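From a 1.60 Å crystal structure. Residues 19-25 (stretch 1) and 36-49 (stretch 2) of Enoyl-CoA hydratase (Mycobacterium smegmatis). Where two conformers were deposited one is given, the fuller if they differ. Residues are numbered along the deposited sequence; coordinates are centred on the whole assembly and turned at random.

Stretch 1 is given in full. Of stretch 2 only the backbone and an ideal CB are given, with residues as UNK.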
# COMPACT_ATOMS: atom_id res chain seq x y z
N VAL A 19 35.57 1.09 -12.31
CA VAL A 19 34.37 0.64 -12.99
C VAL A 19 34.55 -0.78 -13.48
O VAL A 19 35.52 -1.07 -14.17
CB VAL A 19 34.02 1.59 -14.16
CG1 VAL A 19 32.73 1.10 -14.89
CG2 VAL A 19 33.88 3.05 -13.67
N ARG A 20 33.64 -1.68 -13.09
CA ARG A 20 33.72 -3.08 -13.51
C ARG A 20 32.70 -3.30 -14.61
O ARG A 20 31.52 -3.08 -14.40
CB ARG A 20 33.45 -4.04 -12.36
CG ARG A 20 33.56 -5.50 -12.85
CD ARG A 20 33.85 -6.45 -11.77
NE ARG A 20 35.14 -6.20 -11.16
CZ ARG A 20 35.52 -6.74 -10.02
NH1 ARG A 20 34.69 -7.58 -9.38
NH2 ARG A 20 36.72 -6.46 -9.50
N THR A 21 33.18 -3.71 -15.78
CA THR A 21 32.32 -4.04 -16.89
C THR A 21 32.15 -5.55 -16.96
O THR A 21 33.15 -6.30 -16.99
CB THR A 21 32.90 -3.50 -18.22
OG1 THR A 21 33.15 -2.08 -18.13
CG2 THR A 21 31.93 -3.77 -19.40
N LEU A 22 30.90 -5.98 -16.99
CA LEU A 22 30.53 -7.40 -17.09
C LEU A 22 29.90 -7.54 -18.48
O LEU A 22 28.87 -6.90 -18.77
CB LEU A 22 29.50 -7.75 -16.01
CG LEU A 22 29.94 -7.51 -14.56
CD1 LEU A 22 28.79 -7.84 -13.60
CD2 LEU A 22 31.22 -8.32 -14.23
N THR A 23 30.55 -8.32 -19.33
CA THR A 23 30.11 -8.50 -20.72
C THR A 23 29.58 -9.91 -20.89
O THR A 23 30.35 -10.86 -20.83
CB THR A 23 31.23 -8.21 -21.71
OG1 THR A 23 31.75 -6.87 -21.51
CG2 THR A 23 30.72 -8.37 -23.17
N LEU A 24 28.26 -10.05 -21.11
CA LEU A 24 27.65 -11.33 -21.45
C LEU A 24 28.33 -11.85 -22.72
O LEU A 24 28.42 -11.13 -23.69
CB LEU A 24 26.15 -11.19 -21.70
CG LEU A 24 25.31 -10.49 -20.62
CD1 LEU A 24 23.88 -10.35 -21.14
CD2 LEU A 24 25.32 -11.25 -19.28
N ASN A 25 28.85 -13.07 -22.69
CA ASN A 25 29.76 -13.52 -23.74
C ASN A 25 29.40 -14.91 -24.30
O ASN A 25 30.23 -15.85 -24.29
CB ASN A 25 31.24 -13.48 -23.26
CG ASN A 25 32.22 -13.61 -24.41
OD1 ASN A 25 32.00 -13.04 -25.50
ND2 ASN A 25 33.29 -14.37 -24.19
N UNK A 36 24.71 -21.81 -16.64
CA UNK A 36 26.07 -21.36 -16.35
C UNK A 36 26.21 -19.84 -16.40
O UNK A 36 26.80 -19.24 -15.50
CB UNK A 36 27.05 -22.00 -17.34
N UNK A 37 25.66 -19.20 -17.43
CA UNK A 37 25.80 -17.75 -17.53
C UNK A 37 25.01 -17.07 -16.42
O UNK A 37 25.48 -16.10 -15.82
CB UNK A 37 25.33 -17.25 -18.90
N UNK A 38 23.82 -17.57 -16.10
CA UNK A 38 23.05 -16.98 -14.99
C UNK A 38 23.83 -17.04 -13.69
O UNK A 38 24.02 -16.03 -13.01
CB UNK A 38 21.71 -17.70 -14.82
N UNK A 39 24.35 -18.22 -13.36
CA UNK A 39 25.13 -18.42 -12.14
C UNK A 39 26.32 -17.46 -12.09
O UNK A 39 26.58 -16.80 -11.06
CB UNK A 39 25.62 -19.87 -12.05
N UNK A 40 27.06 -17.43 -13.19
CA UNK A 40 28.28 -16.63 -13.29
C UNK A 40 27.96 -15.13 -13.20
O UNK A 40 28.65 -14.38 -12.49
CB UNK A 40 29.01 -16.94 -14.60
N UNK A 41 26.92 -14.71 -13.91
CA UNK A 41 26.55 -13.29 -13.92
C UNK A 41 26.09 -12.80 -12.56
O UNK A 41 26.56 -11.77 -12.04
CB UNK A 41 25.45 -13.04 -14.95
N UNK A 42 25.18 -13.54 -11.95
CA UNK A 42 24.64 -13.14 -10.66
C UNK A 42 25.72 -13.15 -9.59
O UNK A 42 25.75 -12.27 -8.72
CB UNK A 42 23.49 -14.06 -10.26
N UNK A 43 26.64 -14.13 -9.64
CA UNK A 43 27.78 -14.15 -8.76
C UNK A 43 28.71 -12.94 -8.99
O UNK A 43 29.21 -12.35 -8.05
CB UNK A 43 28.55 -15.46 -8.95
N UNK A 44 28.93 -12.58 -10.25
CA UNK A 44 29.76 -11.43 -10.58
C UNK A 44 29.20 -10.11 -10.03
O UNK A 44 29.96 -9.25 -9.57
CB UNK A 44 29.91 -11.33 -12.10
N UNK A 45 27.88 -9.97 -10.04
CA UNK A 45 27.23 -8.80 -9.43
C UNK A 45 27.51 -8.73 -7.94
O UNK A 45 27.90 -7.67 -7.41
CB UNK A 45 25.72 -8.84 -9.67
N UNK A 46 27.35 -9.86 -7.25
CA UNK A 46 27.62 -9.93 -5.83
C UNK A 46 29.08 -9.66 -5.53
O UNK A 46 29.43 -8.94 -4.58
CB UNK A 46 27.21 -11.30 -5.28
N UNK A 47 29.95 -10.20 -6.36
CA UNK A 47 31.38 -10.02 -6.15
C UNK A 47 31.74 -8.53 -6.33
O UNK A 47 32.56 -7.99 -5.56
CB UNK A 47 32.18 -10.90 -7.11
N UNK A 48 31.13 -7.87 -7.32
CA UNK A 48 31.36 -6.44 -7.56
C UNK A 48 30.91 -5.63 -6.34
O UNK A 48 31.59 -4.72 -5.90
CB UNK A 48 30.62 -5.97 -8.81
N UNK A 49 29.76 -5.98 -5.79
CA UNK A 49 29.25 -5.30 -4.60
C UNK A 49 30.22 -5.40 -3.44
O UNK A 49 30.39 -4.44 -2.67
CB UNK A 49 27.89 -5.88 -4.19

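Stretch 2 is a continuous helix running nearly antiparallel to strand 19-24, at 173° between their directions and 10.1 Å at closest approach. Arg 20, Leu 22 and Leu 24 supply the strand's side of the contact.

Position 36 has nothing of the strand within 5.5 Å of its ideal CB, so most helix-compatible residues would suit, polar ones included. It is Glu 36, extended with chi1 and chi2 both t.

At position 37 the CA-to-CB bond points toward the strand, yet the ideal CB finds no strand atom within 5.5 Å. A small residue would leave the gap open; Leu, Met or Ile could reach the isobutyl group of Leu 24. The residue is Leu 37, with chi1 t and chi2 p, and its CD1 lies 4.2 Å from CD2 of Leu 24.

Positions 38, 39 and 40 project out of the strand's reach, and the visible atoms select little there. They are Arg 38, Ser 39 and Thr 40. The last turns its hydroxyl back on the helix: Thr 40 OG1 donates to Glu 36 O at 2.8 Å, a carbonyl that also accepts from Thr 40 N at 2.9 Å.

Position 41 directs its CB sideways, 4.7 Å from CD2 of Leu 24. Both Leu 24 and Leu 22 present methyl groups here, so a long apolar side chain, aliphatic or aromatic, is favoured. Phe 41 occupies it with chi1 t, its end coming nearer the strand. The ring bridges the two leucines: CD1 is 3.9 Å from Leu 24 CD2, and CE1 is 4.2 Å from Leu 22 CD1.

Position 42 points away and 43 is out of reach, leaving both free of the strand's demands; they are Phe 42 and Arg 43.

Position 44 points toward the strand, with its ideal CB already 3.9 Å from Leu 22 CD2. A methyl suffices for contact, and a small residue such as Ala or Ser would fit readily. Ala 44 makes that contact through CB. Its carbonyl also serves the interface: a water donates to Ala 44 O at 2.7 Å and accepts from Arg 20 NH1 at 2.9 Å, linking helix and strand where no direct hydrogen bond does.

Position 45 starts away from the strand, but its CB is 5.1 Å from Leu 22 CD1, so a branched or flexible aliphatic chain could turn back. Leu 45, chi1 m and chi2 t, does so, placing CD2 3.8 Å from Leu 22 CD1.

Position 46 is out of reach and holds Ser 46. At 47 the sideways CB lies 4.7 Å from Arg 20 NH1, which would favour an acid or a neutral polar group. Asp 47 is found, but its carboxylate forms no salt bridge with that arginine.

Position 48 points toward Arg 20, its CB 4.4 Å from CD; small residues suit. Ala 48 packs there, its CA 4.0 Å from Arg 20 NH1. Position 49, out of reach, is Gln 49, hydrogen-bonded elsewhere in the structure.

Stretch 2 36-49: ELRSTFFRALSDAQ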
# COMPACT_ATOMS: atom_id res chain seq x y z
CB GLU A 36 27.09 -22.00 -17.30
CG GLU A 36 28.54 -21.65 -16.97
CD GLU A 36 29.55 -22.07 -18.05
OE1 GLU A 36 29.12 -22.60 -19.11
OE2 GLU A 36 30.76 -21.84 -17.82
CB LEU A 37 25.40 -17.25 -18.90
CG LEU A 37 25.47 -15.74 -19.12
CD1 LEU A 37 26.84 -15.14 -18.69
CD2 LEU A 37 25.17 -15.45 -20.62
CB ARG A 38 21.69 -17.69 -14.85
CG ARG A 38 20.71 -17.41 -15.95
CD ARG A 38 19.29 -18.04 -15.69
NE ARG A 38 19.21 -19.45 -15.28
CZ ARG A 38 18.98 -20.50 -16.08
NH1 ARG A 38 18.84 -20.35 -17.40
NH2 ARG A 38 18.90 -21.72 -15.57
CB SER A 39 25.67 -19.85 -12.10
OG SER A 39 26.45 -20.06 -10.92
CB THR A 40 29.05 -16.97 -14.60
OG1 THR A 40 29.36 -18.38 -14.61
CG2 THR A 40 30.35 -16.18 -14.68
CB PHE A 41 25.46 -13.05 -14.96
CG PHE A 41 24.97 -11.63 -15.00
CD1 PHE A 41 25.78 -10.61 -15.48
CD2 PHE A 41 23.72 -11.32 -14.48
CE1 PHE A 41 25.32 -9.30 -15.48
CE2 PHE A 41 23.27 -10.00 -14.49
CZ PHE A 41 24.10 -9.00 -14.98
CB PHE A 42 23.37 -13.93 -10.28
CG PHE A 42 22.19 -13.64 -11.19
CD1 PHE A 42 21.72 -12.33 -11.32
CD2 PHE A 42 21.59 -14.63 -11.94
CE1 PHE A 42 20.67 -12.03 -12.18
CE2 PHE A 42 20.53 -14.32 -12.81
CZ PHE A 42 20.06 -13.03 -12.89
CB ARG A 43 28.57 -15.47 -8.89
CG ARG A 43 29.80 -15.55 -8.00
CD ARG A 43 30.40 -16.96 -8.01
NE ARG A 43 30.95 -17.25 -9.35
CZ ARG A 43 30.48 -18.13 -10.24
NH1 ARG A 43 29.40 -18.89 -9.99
NH2 ARG A 43 31.11 -18.24 -11.40
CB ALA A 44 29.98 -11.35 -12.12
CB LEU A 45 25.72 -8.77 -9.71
CG LEU A 45 25.28 -8.40 -11.14
CD1 LEU A 45 23.76 -8.54 -11.27
CD2 LEU A 45 25.76 -7.01 -11.55
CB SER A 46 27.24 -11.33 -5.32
OG SER A 46 25.84 -11.36 -5.18
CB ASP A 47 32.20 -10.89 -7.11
CG ASP A 47 32.28 -12.37 -6.70
OD1 ASP A 47 31.94 -12.76 -5.56
OD2 ASP A 47 32.73 -13.17 -7.53
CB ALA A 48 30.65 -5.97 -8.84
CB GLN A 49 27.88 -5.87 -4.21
CG GLN A 49 27.32 -5.28 -2.94
CD GLN A 49 27.02 -3.81 -3.04
OE1 GLN A 49 26.64 -3.32 -4.10
NE2 GLN A 49 27.12 -3.10 -1.91
O HOH W 1 32.51 -9.09 -10.53
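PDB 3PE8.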